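Local coordinates for protein fusarinine C esterase sidJ (Aspergillus fumigatus, PDB 6GUP) that hydrolyses the ester bonds of the siderophore fusarinine C, yielding fusarinine and releasing iron, but leaves triacetylfusarinine C uncleaved, at residues T52-D57 and V118-S123; D57-L62 and W67-L72; R169-W174 and V222-T227; L235-P240 and S247-F252. All coordinates share one frame; numbering follows the deposited sequence.

Contact 1. Residues T52-D57 and V118-S123; sequences TSYLAD and VLMGHS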
loop_
_atom_site.group_PDB
_atom_site.type_symbol
_atom_site.label_atom_id
_atom_site.label_comp_id
_atom_site.label_asym_id
_atom_site.label_seq_id
_atom_site.Cartn_x
_atom_site.Cartn_y
_atom_site.Cartn_z
ATOM N N THR A 52 1.172 -12.799 2.749
ATOM C CA THR A 52 0.955 -14.155 2.239
ATOM C C THR A 52 0.755 -15.107 3.420
ATOM O O THR A 52 -0.359 -15.218 3.923
ATOM C CB THR A 52 2.100 -14.613 1.309
ATOM O OG1 THR A 52 3.366 -14.283 1.896
ATOM C CG2 THR A 52 1.982 -13.943 -0.045
ATOM N N SER A 53 1.823 -15.770 3.873
ATOM C CA SER A 53 1.773 -16.698 5.012
ATOM C C SER A 53 0.680 -17.787 4.892
ATOM O O SER A 53 0.733 -18.612 3.976
ATOM C CB SER A 53 1.680 -15.909 6.332
ATOM O OG SER A 53 0.440 -15.236 6.468
ATOM N N TYR A 54 -0.310 -17.759 5.789
ATOM C CA TYR A 54 -1.369 -18.780 5.874
ATOM C C TYR A 54 -2.712 -18.241 5.376
ATOM O O TYR A 54 -3.746 -18.899 5.532
ATOM C CB TYR A 54 -1.517 -19.278 7.325
ATOM C CG TYR A 54 -1.621 -18.163 8.350
ATOM C CD1 TYR A 54 -2.827 -17.495 8.579
ATOM C CD2 TYR A 54 -0.497 -17.755 9.071
ATOM C CE1 TYR A 54 -2.912 -16.465 9.504
ATOM C CE2 TYR A 54 -0.572 -16.727 9.996
ATOM C CZ TYR A 54 -1.779 -16.085 10.210
ATOM O OH TYR A 54 -1.846 -15.069 11.129
ATOM N N LEU A 55 -2.692 -17.061 4.757
ATOM C CA LEU A 55 -3.918 -16.314 4.469
ATOM C C LEU A 55 -4.768 -16.989 3.392
ATOM O O LEU A 55 -5.998 -16.977 3.474
ATOM C CB LEU A 55 -3.579 -14.867 4.069
ATOM C CG LEU A 55 -4.440 -13.704 4.572
ATOM C CD1 LEU A 55 -4.939 -13.905 5.997
ATOM C CD2 LEU A 55 -3.626 -12.421 4.479
ATOM N N ALA A 56 -4.106 -17.575 2.394
ATOM C CA ALA A 56 -4.785 -18.339 1.345
ATOM C C ALA A 56 -5.492 -19.572 1.907
ATOM O O ALA A 56 -6.641 -19.842 1.556
ATOM C CB ALA A 56 -3.795 -18.752 0.265
ATOM N N ASP A 57 -4.797 -20.307 2.776
ATOM C CA ASP A 57 -5.366 -21.488 3.443
ATOM C C ASP A 57 -6.532 -21.127 4.366
ATOM O O ASP A 57 -7.503 -21.881 4.457
ATOM C CB ASP A 57 -4.287 -22.241 4.241
ATOM C CG ASP A 57 -3.221 -22.881 3.351
ATOM O OD1 ASP A 57 -3.383 -22.910 2.112
ATOM O OD2 ASP A 57 -2.207 -23.360 3.902
ATOM N N VAL A 118 -14.465 -9.872 14.298
ATOM C CA VAL A 118 -13.251 -10.311 14.975
ATOM C C VAL A 118 -12.068 -9.611 14.315
ATOM O O VAL A 118 -11.977 -9.571 13.086
ATOM C CB VAL A 118 -13.082 -11.842 14.873
ATOM C CG1 VAL A 118 -11.763 -12.297 15.494
ATOM C CG2 VAL A 118 -14.254 -12.547 15.544
ATOM N N LEU A 119 -11.174 -9.059 15.134
ATOM C CA LEU A 119 -9.956 -8.418 14.648
ATOM C C LEU A 119 -8.771 -9.346 14.896
ATOM O O LEU A 119 -8.480 -9.690 16.041
ATOM C CB LEU A 119 -9.739 -7.081 15.358
ATOM C CG LEU A 119 -8.640 -6.172 14.799
ATOM C CD1 LEU A 119 -9.009 -5.634 13.423
ATOM C CD2 LEU A 119 -8.365 -5.025 15.758
ATOM N N MET A 120 -8.102 -9.754 13.819
ATOM C CA MET A 120 -6.927 -10.618 13.906
ATOM C C MET A 120 -5.674 -9.837 13.522
ATOM O O MET A 120 -5.654 -9.158 12.496
ATOM C CB MET A 120 -7.089 -11.831 12.993
ATOM C CG MET A 120 -5.951 -12.834 13.091
ATOM S SD MET A 120 -6.384 -14.442 12.408
ATOM C CE MET A 120 -4.880 -15.349 12.742
ATOM N N GLY A 121 -4.641 -9.943 14.356
ATOM C CA GLY A 121 -3.340 -9.325 14.101
ATOM C C GLY A 121 -2.299 -10.382 13.785
ATOM O O GLY A 121 -2.245 -11.426 14.442
ATOM N N HIS A 122 -1.475 -10.106 12.774
ATOM C CA HIS A 122 -0.402 -11.001 12.343
ATOM C C HIS A 122 0.919 -10.261 12.474
ATOM O O HIS A 122 1.056 -9.144 11.969
ATOM C CB HIS A 122 -0.649 -11.448 10.899
ATOM C CG HIS A 122 0.574 -11.928 10.178
ATOM N ND1 HIS A 122 1.048 -13.218 10.289
ATOM C CD2 HIS A 122 1.408 -11.294 9.320
ATOM C CE1 HIS A 122 2.128 -13.354 9.540
ATOM N NE2 HIS A 122 2.367 -12.202 8.942
ATOM N N SER A 123 1.880 -10.891 13.152
ATOM C CA SER A 123 3.193 -10.301 13.424
ATOM C C SER A 123 3.031 -8.945 14.143
ATOM O O SER A 123 2.378 -8.893 15.189
ATOM C CB SER A 123 4.026 -10.222 12.135
ATOM O OG SER A 123 5.309 -9.677 12.389
#

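Contact 2. Residues D57-L62 and W67-L72; sequences DLAHAL and WSLFTL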
loop_
_atom_site.group_PDB
_atom_site.type_symbol
_atom_site.label_atom_id
_atom_site.label_comp_id
_atom_site.label_asym_id
_atom_site.label_seq_id
_atom_site.Cartn_x
_atom_site.Cartn_y
_atom_site.Cartn_z
ATOM N N ASP A 57 -4.797 -20.307 2.776
ATOM C CA ASP A 57 -5.366 -21.488 3.443
ATOM C C ASP A 57 -6.532 -21.127 4.366
ATOM O O ASP A 57 -7.503 -21.881 4.457
ATOM C CB ASP A 57 -4.287 -22.241 4.241
ATOM C CG ASP A 57 -3.221 -22.881 3.351
ATOM O OD1 ASP A 57 -3.383 -22.910 2.112
ATOM O OD2 ASP A 57 -2.207 -23.360 3.902
ATOM N N LEU A 58 -6.428 -19.983 5.044
ATOM C CA LEU A 58 -7.508 -19.478 5.899
ATOM C C LEU A 58 -8.750 -19.120 5.080
ATOM O O LEU A 58 -9.860 -19.504 5.442
ATOM C CB LEU A 58 -7.035 -18.262 6.712
ATOM C CG LEU A 58 -8.030 -17.583 7.665
ATOM C CD1 LEU A 58 -8.646 -18.567 8.651
ATOM C CD2 LEU A 58 -7.344 -16.449 8.409
ATOM N N ALA A 59 -8.552 -18.393 3.981
ATOM C CA ALA A 59 -9.645 -18.047 3.059
ATOM C C ALA A 59 -10.321 -19.290 2.472
ATOM O O ALA A 59 -11.549 -19.337 2.368
ATOM C CB ALA A 59 -9.135 -17.148 1.941
ATOM N N HIS A 60 -9.516 -20.284 2.097
ATOM C CA HIS A 60 -10.022 -21.575 1.611
ATOM C C HIS A 60 -10.853 -22.310 2.671
ATOM O O HIS A 60 -11.890 -22.895 2.351
ATOM C CB HIS A 60 -8.858 -22.461 1.139
ATOM C CG HIS A 60 -9.285 -23.786 0.586
ATOM N ND1 HIS A 60 -10.197 -23.907 -0.440
ATOM C CD2 HIS A 60 -8.916 -25.048 0.910
ATOM C CE1 HIS A 60 -10.378 -25.185 -0.719
ATOM N NE2 HIS A 60 -9.611 -25.899 0.085
ATOM N N ALA A 61 -10.392 -22.272 3.922
ATOM C CA ALA A 61 -11.096 -22.910 5.043
ATOM C C ALA A 61 -12.394 -22.194 5.443
ATOM O O ALA A 61 -13.333 -22.842 5.912
ATOM C CB ALA A 61 -10.173 -23.028 6.248
ATOM N N LEU A 62 -12.440 -20.871 5.268
ATOM C CA LEU A 62 -13.639 -20.075 5.582
ATOM C C LEU A 62 -14.720 -20.066 4.480
ATOM O O LEU A 62 -15.777 -19.460 4.673
ATOM C CB LEU A 62 -13.246 -18.628 5.930
ATOM C CG LEU A 62 -12.359 -18.403 7.161
ATOM C CD1 LEU A 62 -11.910 -16.950 7.223
ATOM C CD2 LEU A 62 -13.059 -18.798 8.452
ATOM N N TRP A 67 -18.382 -16.800 7.853
ATOM C CA TRP A 67 -17.385 -15.736 7.996
ATOM C C TRP A 67 -16.728 -15.436 6.654
ATOM O O TRP A 67 -16.381 -16.362 5.916
ATOM C CB TRP A 67 -16.294 -16.164 8.977
ATOM C CG TRP A 67 -16.786 -16.400 10.360
ATOM C CD1 TRP A 67 -17.348 -17.544 10.848
ATOM C CD2 TRP A 67 -16.756 -15.471 11.447
ATOM N NE1 TRP A 67 -17.676 -17.384 12.171
ATOM C CE2 TRP A 67 -17.324 -16.120 12.566
ATOM C CE3 TRP A 67 -16.306 -14.150 11.586
ATOM C CZ2 TRP A 67 -17.453 -15.493 13.811
ATOM C CZ3 TRP A 67 -16.436 -13.525 12.826
ATOM C CH2 TRP A 67 -17.007 -14.199 13.921
ATOM N N SER A 68 -16.564 -14.150 6.341
ATOM C CA SER A 68 -15.740 -13.717 5.208
ATOM C C SER A 68 -14.504 -12.986 5.734
ATOM O O SER A 68 -14.586 -12.225 6.702
ATOM C CB SER A 68 -16.535 -12.829 4.245
ATOM O OG SER A 68 -16.764 -11.541 4.784
ATOM N N LEU A 69 -13.369 -13.229 5.085
ATOM C CA LEU A 69 -12.080 -12.676 5.499
ATOM C C LEU A 69 -11.837 -11.333 4.815
ATOM O O LEU A 69 -12.035 -11.210 3.608
ATOM C CB LEU A 69 -10.960 -13.657 5.133
ATOM C CG LEU A 69 -9.506 -13.270 5.426
ATOM C CD1 LEU A 69 -9.261 -13.117 6.918
ATOM C CD2 LEU A 69 -8.571 -14.315 4.840
ATOM N N PHE A 70 -11.408 -10.340 5.597
ATOM C CA PHE A 70 -10.970 -9.041 5.082
ATOM C C PHE A 70 -9.507 -8.797 5.432
ATOM O O PHE A 70 -9.049 -9.183 6.508
ATOM C CB PHE A 70 -11.782 -7.902 5.698
ATOM C CG PHE A 70 -13.202 -7.828 5.226
ATOM C CD1 PHE A 70 -14.169 -8.665 5.768
ATOM C CD2 PHE A 70 -13.586 -6.896 4.266
ATOM C CE1 PHE A 70 -15.488 -8.590 5.348
ATOM C CE2 PHE A 70 -14.905 -6.814 3.844
ATOM C CZ PHE A 70 -15.857 -7.665 4.383
ATOM N N THR A 71 -8.792 -8.151 4.515
ATOM C CA THR A 71 -7.486 -7.546 4.790
ATOM C C THR A 71 -7.590 -6.081 4.383
ATOM O O THR A 71 -8.516 -5.718 3.658
ATOM C CB THR A 71 -6.359 -8.231 3.997
ATOM O OG1 THR A 71 -6.657 -8.190 2.594
ATOM C CG2 THR A 71 -6.200 -9.678 4.434
ATOM N N LEU A 72 -6.665 -5.240 4.846
ATOM C CA LEU A 72 -6.759 -3.797 4.575
ATOM C C LEU A 72 -5.426 -3.071 4.467
ATOM O O LEU A 72 -4.387 -3.567 4.909
ATOM C CB LEU A 72 -7.635 -3.102 5.630
ATOM C CG LEU A 72 -7.006 -2.642 6.955
ATOM C CD1 LEU A 72 -8.039 -1.910 7.797
ATOM C CD2 LEU A 72 -6.407 -3.807 7.725
#

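Contact 3. Residues R169-W174 and V222-T227; sequences REAIQW and VYPAHT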
loop_
_atom_site.group_PDB
_atom_site.type_symbol
_atom_site.label_atom_id
_atom_site.label_comp_id
_atom_site.label_asym_id
_atom_site.label_seq_id
_atom_site.Cartn_x
_atom_site.Cartn_y
_atom_site.Cartn_z
ATOM N N ARG A 169 12.257 -5.308 19.464
ATOM C CA ARG A 169 13.426 -5.046 20.306
ATOM C C ARG A 169 14.171 -6.338 20.648
ATOM O O ARG A 169 15.386 -6.425 20.457
ATOM C CB ARG A 169 13.016 -4.308 21.590
ATOM C CG ARG A 169 14.030 -4.403 22.717
ATOM C CD ARG A 169 13.614 -3.635 23.953
ATOM N NE ARG A 169 14.510 -3.984 25.056
ATOM C CZ ARG A 169 14.282 -4.904 25.998
ATOM N NH1 ARG A 169 15.209 -5.113 26.933
ATOM N NH2 ARG A 169 13.143 -5.597 26.053
ATOM N N GLU A 170 13.439 -7.325 21.159
ATOM C CA GLU A 170 14.030 -8.622 21.513
ATOM C C GLU A 170 14.432 -9.455 20.292
ATOM O O GLU A 170 15.347 -10.272 20.386
ATOM C CB GLU A 170 13.105 -9.424 22.433
ATOM C CG GLU A 170 13.097 -8.900 23.860
ATOM C CD GLU A 170 12.367 -9.809 24.823
ATOM O OE1 GLU A 170 11.267 -10.290 24.483
ATOM O OE2 GLU A 170 12.887 -10.026 25.938
ATOM N N ALA A 171 13.754 -9.253 19.162
ATOM C CA ALA A 171 14.157 -9.880 17.898
ATOM C C ALA A 171 15.519 -9.378 17.413
ATOM O O ALA A 171 16.321 -10.162 16.905
ATOM C CB ALA A 171 13.100 -9.663 16.825
ATOM N N ILE A 172 15.773 -8.079 17.577
ATOM C CA ILE A 172 17.068 -7.486 17.221
ATOM C C ILE A 172 18.182 -7.982 18.156
ATOM O O ILE A 172 19.284 -8.281 17.694
ATOM C CB ILE A 172 16.999 -5.937 17.183
ATOM C CG1 ILE A 172 16.103 -5.491 16.017
ATOM C CG2 ILE A 172 18.389 -5.329 17.018
ATOM C CD1 ILE A 172 15.708 -4.030 16.038
ATOM N N GLN A 173 17.887 -8.074 19.456
ATOM C CA GLN A 173 18.810 -8.676 20.439
ATOM C C GLN A 173 19.231 -10.099 20.048
ATOM O O GLN A 173 20.391 -10.480 20.215
ATOM C CB GLN A 173 18.175 -8.704 21.836
ATOM C CG GLN A 173 18.052 -7.342 22.507
ATOM C CD GLN A 173 17.262 -7.385 23.808
ATOM O OE1 GLN A 173 16.954 -8.456 24.333
ATOM N NE2 GLN A 173 16.935 -6.210 24.333
ATOM N N TRP A 174 18.273 -10.865 19.529
ATOM C CA TRP A 174 18.500 -12.236 19.066
ATOM C C TRP A 174 19.290 -12.287 17.753
ATOM O O TRP A 174 20.105 -13.191 17.556
ATOM C CB TRP A 174 17.148 -12.936 18.913
ATOM C CG TRP A 174 17.173 -14.409 18.631
ATOM C CD1 TRP A 174 16.471 -15.049 17.661
ATOM C CD2 TRP A 174 17.905 -15.427 19.335
ATOM N NE1 TRP A 174 16.712 -16.400 17.703
ATOM C CE2 TRP A 174 17.588 -16.662 18.722
ATOM C CE3 TRP A 174 18.786 -15.419 20.425
ATOM C CZ2 TRP A 174 18.131 -17.879 19.158
ATOM C CZ3 TRP A 174 19.331 -16.630 20.857
ATOM C CH2 TRP A 174 18.998 -17.843 20.222
ATOM N N VAL A 222 20.028 -6.064 10.090
ATOM C CA VAL A 222 19.647 -6.209 11.497
ATOM C C VAL A 222 18.140 -6.334 11.735
ATOM O O VAL A 222 17.738 -6.811 12.797
ATOM C CB VAL A 222 20.240 -5.067 12.369
ATOM C CG1 VAL A 222 19.613 -3.706 12.059
ATOM C CG2 VAL A 222 20.108 -5.398 13.851
ATOM N N TYR A 223 17.315 -5.923 10.768
ATOM C CA TYR A 223 15.868 -5.902 10.962
ATOM C C TYR A 223 15.149 -7.009 10.167
ATOM O O TYR A 223 15.040 -6.917 8.942
ATOM C CB TYR A 223 15.306 -4.513 10.637
ATOM C CG TYR A 223 13.922 -4.238 11.205
ATOM C CD1 TYR A 223 13.535 -4.714 12.470
ATOM C CD2 TYR A 223 13.004 -3.473 10.493
ATOM C CE1 TYR A 223 12.276 -4.454 12.982
ATOM C CE2 TYR A 223 11.744 -3.205 11.010
ATOM C CZ TYR A 223 11.383 -3.699 12.247
ATOM O OH TYR A 223 10.133 -3.431 12.752
ATOM N N PRO A 224 14.673 -8.069 10.868
ATOM C CA PRO A 224 13.928 -9.202 10.290
ATOM C C PRO A 224 12.715 -8.824 9.443
ATOM O O PRO A 224 12.450 -9.478 8.432
ATOM C CB PRO A 224 13.455 -9.974 11.525
ATOM C CG PRO A 224 14.475 -9.687 12.558
ATOM C CD PRO A 224 14.938 -8.288 12.306
ATOM N N ALA A 225 11.981 -7.795 9.868
ATOM C CA ALA A 225 10.834 -7.285 9.107
ATOM C C ALA A 225 11.226 -6.769 7.716
ATOM O O ALA A 225 10.418 -6.840 6.788
ATOM C CB ALA A 225 10.119 -6.196 9.891
ATOM N N HIS A 226 12.452 -6.251 7.589
ATOM C CA HIS A 226 13.025 -5.825 6.302
ATOM C C HIS A 226 12.216 -4.680 5.668
ATOM O O HIS A 226 12.021 -4.631 4.449
ATOM C CB HIS A 226 13.144 -7.028 5.349
ATOM C CG HIS A 226 14.148 -6.848 4.252
ATOM N ND1 HIS A 226 14.135 -5.769 3.393
ATOM C CD2 HIS A 226 15.180 -7.629 3.853
ATOM C CE1 HIS A 226 15.121 -5.887 2.523
ATOM N NE2 HIS A 226 15.772 -7.006 2.781
ATOM N N THR A 227 11.754 -3.763 6.515
ATOM C CA THR A 227 11.005 -2.579 6.082
ATOM C C THR A 227 11.914 -1.364 6.311
ATOM O O THR A 227 12.776 -1.409 7.196
ATOM C CB THR A 227 9.639 -2.458 6.819
ATOM O OG1 THR A 227 8.928 -1.300 6.372
ATOM C CG2 THR A 227 9.795 -2.376 8.325
#

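Contact 4. Residues L235-P240 and S247-F252; sequences LSLTSP and SEDDLF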
loop_
_atom_site.group_PDB
_atom_site.type_symbol
_atom_site.label_atom_id
_atom_site.label_comp_id
_atom_site.label_asym_id
_atom_site.label_seq_id
_atom_site.Cartn_x
_atom_site.Cartn_y
_atom_site.Cartn_z
ATOM N N LEU A 235 15.494 4.301 16.615
ATOM C CA LEU A 235 15.857 4.586 18.016
ATOM C C LEU A 235 14.898 3.975 19.025
ATOM O O LEU A 235 15.320 3.528 20.093
ATOM C CB LEU A 235 15.957 6.094 18.285
ATOM C CG LEU A 235 17.257 6.799 17.902
ATOM C CD1 LEU A 235 17.212 8.235 18.397
ATOM C CD2 LEU A 235 18.485 6.087 18.454
ATOM N N SER A 236 13.612 3.978 18.686
ATOM C CA SER A 236 12.586 3.311 19.488
ATOM C C SER A 236 12.904 1.828 19.706
ATOM O O SER A 236 12.723 1.305 20.809
ATOM C CB SER A 236 11.220 3.445 18.809
ATOM O OG SER A 236 10.178 3.031 19.671
ATOM N N LEU A 237 13.392 1.170 18.656
ATOM C CA LEU A 237 13.665 -0.268 18.684
ATOM C C LEU A 237 14.963 -0.662 19.407
ATOM O O LEU A 237 15.058 -1.788 19.896
ATOM C CB LEU A 237 13.653 -0.839 17.253
ATOM C CG LEU A 237 12.435 -0.488 16.376
ATOM C CD1 LEU A 237 12.419 -1.286 15.080
ATOM C CD2 LEU A 237 11.116 -0.657 17.123
ATOM N N THR A 238 15.941 0.248 19.485
ATOM C CA THR A 238 17.265 -0.069 20.062
ATOM C C THR A 238 17.637 0.609 21.385
ATOM O O THR A 238 18.487 0.086 22.108
ATOM C CB THR A 238 18.392 0.245 19.063
ATOM O OG1 THR A 238 18.411 1.648 18.771
ATOM C CG2 THR A 238 18.183 -0.529 17.791
ATOM N N SER A 239 17.035 1.760 21.694
ATOM C CA SER A 239 17.334 2.468 22.949
ATOM C C SER A 239 16.888 1.636 24.150
ATOM O O SER A 239 16.017 0.774 24.005
ATOM C CB SER A 239 16.672 3.852 22.984
ATOM O OG SER A 239 17.362 4.762 22.145
ATOM N N PRO A 240 17.486 1.882 25.334
ATOM C CA PRO A 240 17.123 1.034 26.461
ATOM C C PRO A 240 15.675 1.253 26.866
ATOM O O PRO A 240 15.269 2.390 27.129
ATOM C CB PRO A 240 18.077 1.480 27.587
ATOM C CG PRO A 240 19.009 2.474 26.985
ATOM C CD PRO A 240 18.345 3.002 25.755
ATOM N N SER A 247 8.646 1.888 24.967
ATOM C CA SER A 247 8.135 2.649 23.820
ATOM C C SER A 247 6.756 2.156 23.370
ATOM O O SER A 247 6.252 1.145 23.866
ATOM C CB SER A 247 9.124 2.574 22.651
ATOM O OG SER A 247 9.151 1.280 22.069
ATOM N N GLU A 248 6.162 2.886 22.425
ATOM C CA GLU A 248 4.852 2.552 21.847
ATOM C C GLU A 248 4.821 1.156 21.217
ATOM O O GLU A 248 3.855 0.411 21.399
ATOM C CB GLU A 248 4.458 3.606 20.799
ATOM C CG GLU A 248 3.147 3.340 20.071
ATOM C CD GLU A 248 2.854 4.366 18.998
ATOM O OE1 GLU A 248 3.598 4.401 17.996
ATOM O OE2 GLU A 248 1.871 5.123 19.146
ATOM N N ASP A 249 5.873 0.823 20.473
ATOM C CA ASP A 249 5.981 -0.472 19.792
ATOM C C ASP A 249 6.216 -1.627 20.758
ATOM O O ASP A 249 5.719 -2.734 20.534
ATOM C CB ASP A 249 7.122 -0.452 18.766
ATOM C CG ASP A 249 6.913 0.578 17.669
ATOM O OD1 ASP A 249 5.757 0.783 17.244
ATOM O OD2 ASP A 249 7.914 1.180 17.226
ATOM N N ASP A 250 6.964 -1.367 21.830
ATOM C CA ASP A 250 7.413 -2.415 22.744
ATOM C C ASP A 250 6.297 -2.857 23.705
ATOM O O ASP A 250 6.307 -2.534 24.896
ATOM C CB ASP A 250 8.667 -1.940 23.497
ATOM C CG ASP A 250 9.385 -3.064 24.223
ATOM O OD1 ASP A 250 9.220 -4.236 23.830
ATOM O OD2 ASP A 250 10.127 -2.770 25.184
ATOM N N LEU A 251 5.341 -3.603 23.155
ATOM C CA LEU A 251 4.210 -4.148 23.910
ATOM C C LEU A 251 4.453 -5.588 24.369
ATOM O O LEU A 251 3.887 -6.012 25.378
ATOM C CB LEU A 251 2.935 -4.103 23.056
ATOM C CG LEU A 251 2.429 -2.716 22.642
ATOM C CD1 LEU A 251 1.395 -2.826 21.532
ATOM C CD2 LEU A 251 1.850 -1.970 23.835
ATOM N N PHE A 252 5.300 -6.325 23.643
ATOM C CA PHE A 252 5.412 -7.780 23.792
ATOM C C PHE A 252 6.772 -8.287 24.300
ATOM O O PHE A 252 7.058 -9.483 24.192
ATOM C CB PHE A 252 5.071 -8.449 22.450
ATOM C CG PHE A 252 3.752 -8.009 21.868
ATOM C CD1 PHE A 252 2.576 -8.142 22.604
ATOM C CD2 PHE A 252 3.678 -7.467 20.585
ATOM C CE1 PHE A 252 1.357 -7.739 22.078
ATOM C CE2 PHE A 252 2.460 -7.063 20.055
ATOM C CZ PHE A 252 1.298 -7.198 20.802
#

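Contact 1. Residues T52-D57 and V118-S123
The strand that leads into the probable nucleophile elbow of this alpha/beta-hydrolase, strand 117-122, meets the turn in front of helix 55-61 through Tyr54, Ser53, Met120 and His122. Gly121 and Ser123 fit the GxSxG pattern. Ser123 OG is hydrogen-bonded to His327 NE2, consistent with Ser123 being the nucleophile of a Ser-His-Asp triad completed by Asp286. Tyr54, the N-cap residue of the helix, supplies most of the contact on its side. Its CG lies between the backbone N and the carbonyl carbon (chi1 49°), and the phenol end reaches the strand. There Tyr54 OH comes to 3.4 Å from Met120 CE, the tip of an extended chain arriving from the opposite direction, and Tyr54 CE1 touches the same methyl at 4.0 Å. Tyr54 OH also lies 3.5 Å from ND1 of the strand residue His122. The two do not bond directly: both are hydrogen-bonded to Gln163 OE1, so one amide oxygen ties the phenol to the imidazole. The two rings meet obliquely, planes at 76°. Ser53 OG approaches His122 CE1 at 4.0 Å, while its polar partner is Thr52 O at 2.7 Å. That carbonyl also receives Leu55 N at 3.1 Å, from its other face, closing the type II' turn 52-55. Strand 117-122 runs in the sheet between strands 37-42 and 159-163; Arg338 and Leu341 of helix 335-353 pack against Tyr54, and Thr51 touches His122.

Contact 2. Residues D57-L62 and W67-L72
The end of helix 55-61 packs against strand 67-72 with its backbone closest at two points, Ala59 to Leu69 (6.4 Å between CA atoms) and Leu62 to Trp67 (6.2 Å), and no hydrogen bond joins the two segments. Leu69 is the centre of the apolar contact. Its CG is turned opposite the backbone N (chi1 178°), which carries the branch point towards the helix; from there Leu69 CD1 meets Leu58 CD2 at 4.1 Å, and Leu69 CD2 rests against Ala59 CB at the same distance of 4.1 Å. Closer to its own backbone, Leu69 CB is touched by Leu62 CD1 at 4.0 Å. Leu58 and Leu62, four residues apart and joined by Leu62 N to Leu58 O, thus both cross Leu69 at about a right angle. The other methyl of Leu62, CD2, reaches Trp67 CB at 4.2 Å. The indole itself leads away from this helix, meeting the ring of His37 and touching Leu349 and Val353 of helix 335-353. Leu62 O and Trp67 O lie 3.4 Å apart; both receive weak hydrogen bonds from Lys35 NZ, which would ease the approach of two acceptors that cannot bond each other. Leu62 O also accepts from Thr65 OG1. Val345 of helix 335-353 adds to the cover of Leu58. Helix and strand are the second and third elements of the beta-alpha-beta crossover 37-42, 55-61, 67-72, the repeating connection of the alpha/beta-hydrolase sheet.

Contact 3. Residues R169-W174 and V222-T227
Ile172 meets Val222 methyl to methyl, Ile172 CG2 against Val222 CG2 at 3.6 Å, where helix 168-178 packs on the loop following helix 216-222. The two branched chains cross obliquely, and each CG2 is anti to its own backbone N (chi1 -67° for Ile172, 68° for Val222), which brings these methyls face to face. Ile172 CG1 comes to 3.8 Å from Val222 O, and Ile172 CD1 reaches Tyr223 CD1 at 4.2 Å, obliquely to the phenol ring. Ala171 CB touches Pro224 CG at 4.5 Å, a looser contact nearer the surface. A type I turn from Tyr223 to His226 shapes the loop; Ala225 CB sits over one face of the Tyr223 ring, toward its rim. Outside this shell, Phe192 of helix 185-205 packs on both Ile172 and Val222, and Leu237 of helix 231-238 on both Ile172 and Tyr223. All this lies in the mostly helical insertion between strands 159-163 and 278-283, where alpha/beta-hydrolases often carry a cap; Tyr223 and Pro224 come near the probable elbow and triad without touching them. No hydrogen bond crosses, so apolar contacts hold the two parts, and the buried, unpartnered Val222 O is a polar cost within them.

Contact 4. Residues L235-P240 and S247-F252
Ser247 touches Ser236 where the loop between helices 231-238 and 258-262 doubles back on the end of the first helix, within the mostly helical insertion between strands 159-163 and 278-283, probably the cap region of this alpha/beta-hydrolase. Ser247 OG donates a weak hydrogen bond of 3.1 Å to Ser236 OG. On the helix side, Ser236 OG stands opposite its own backbone N (chi1 -169°), which extends it to the loop. Ser247 OG is also a weak acceptor for Asp250 N, at 3.4 Å and an N-H...O angle of 146°, so the hydroxyl bridges helix and loop by two weak bonds. At Asp249 the carboxylate returns to the helix, where Asp249 OD2 lies 3.7 Å from the methyl Leu237 CD2 and 3.8 Å from Ser236 OG. Neither is its main partner: that is Arg233 of the same helix, three residues before Ser236 and outside the two segments, which forms a salt bridge to OD2. This pairing would favour a charged carboxylate. Gln127 of helix 125-134 touches Asp249 as well. Asp250 comes next; its OD1 is hydrogen-bonded to Ser253 OG, and Arg169 of helix 168-178 packs on its side chain. Asp250 is also the centre of an inverse gamma turn, across which Leu251 N bonds Asp249 O at 2.8 Å.

How the contacts relate
Contacts 1 and 2 belong to the sheet core and both use helix 55-61, sharing Asp57; they touch through Leu55 on Leu69 and Thr71, and through Val118 on Trp67. Contacts 3 and 4 lie among helices and loops on the opposite side of the chain's centre from contact 2, with centres about 11 Å apart, and touch where Arg169 CB packs on Leu237 O. Contacts 2 and 4 are far apart, about 32 Å between centres. Contacts 2 and 3 are apolar and buried; contact 1, also buried, mixes rings, a thioether and polar ends near the probable active site; contact 4, only partly buried, relies on one weak hydroxyl-hydroxyl bond and a carboxylate whose main partner, Arg233, lies outside the segments.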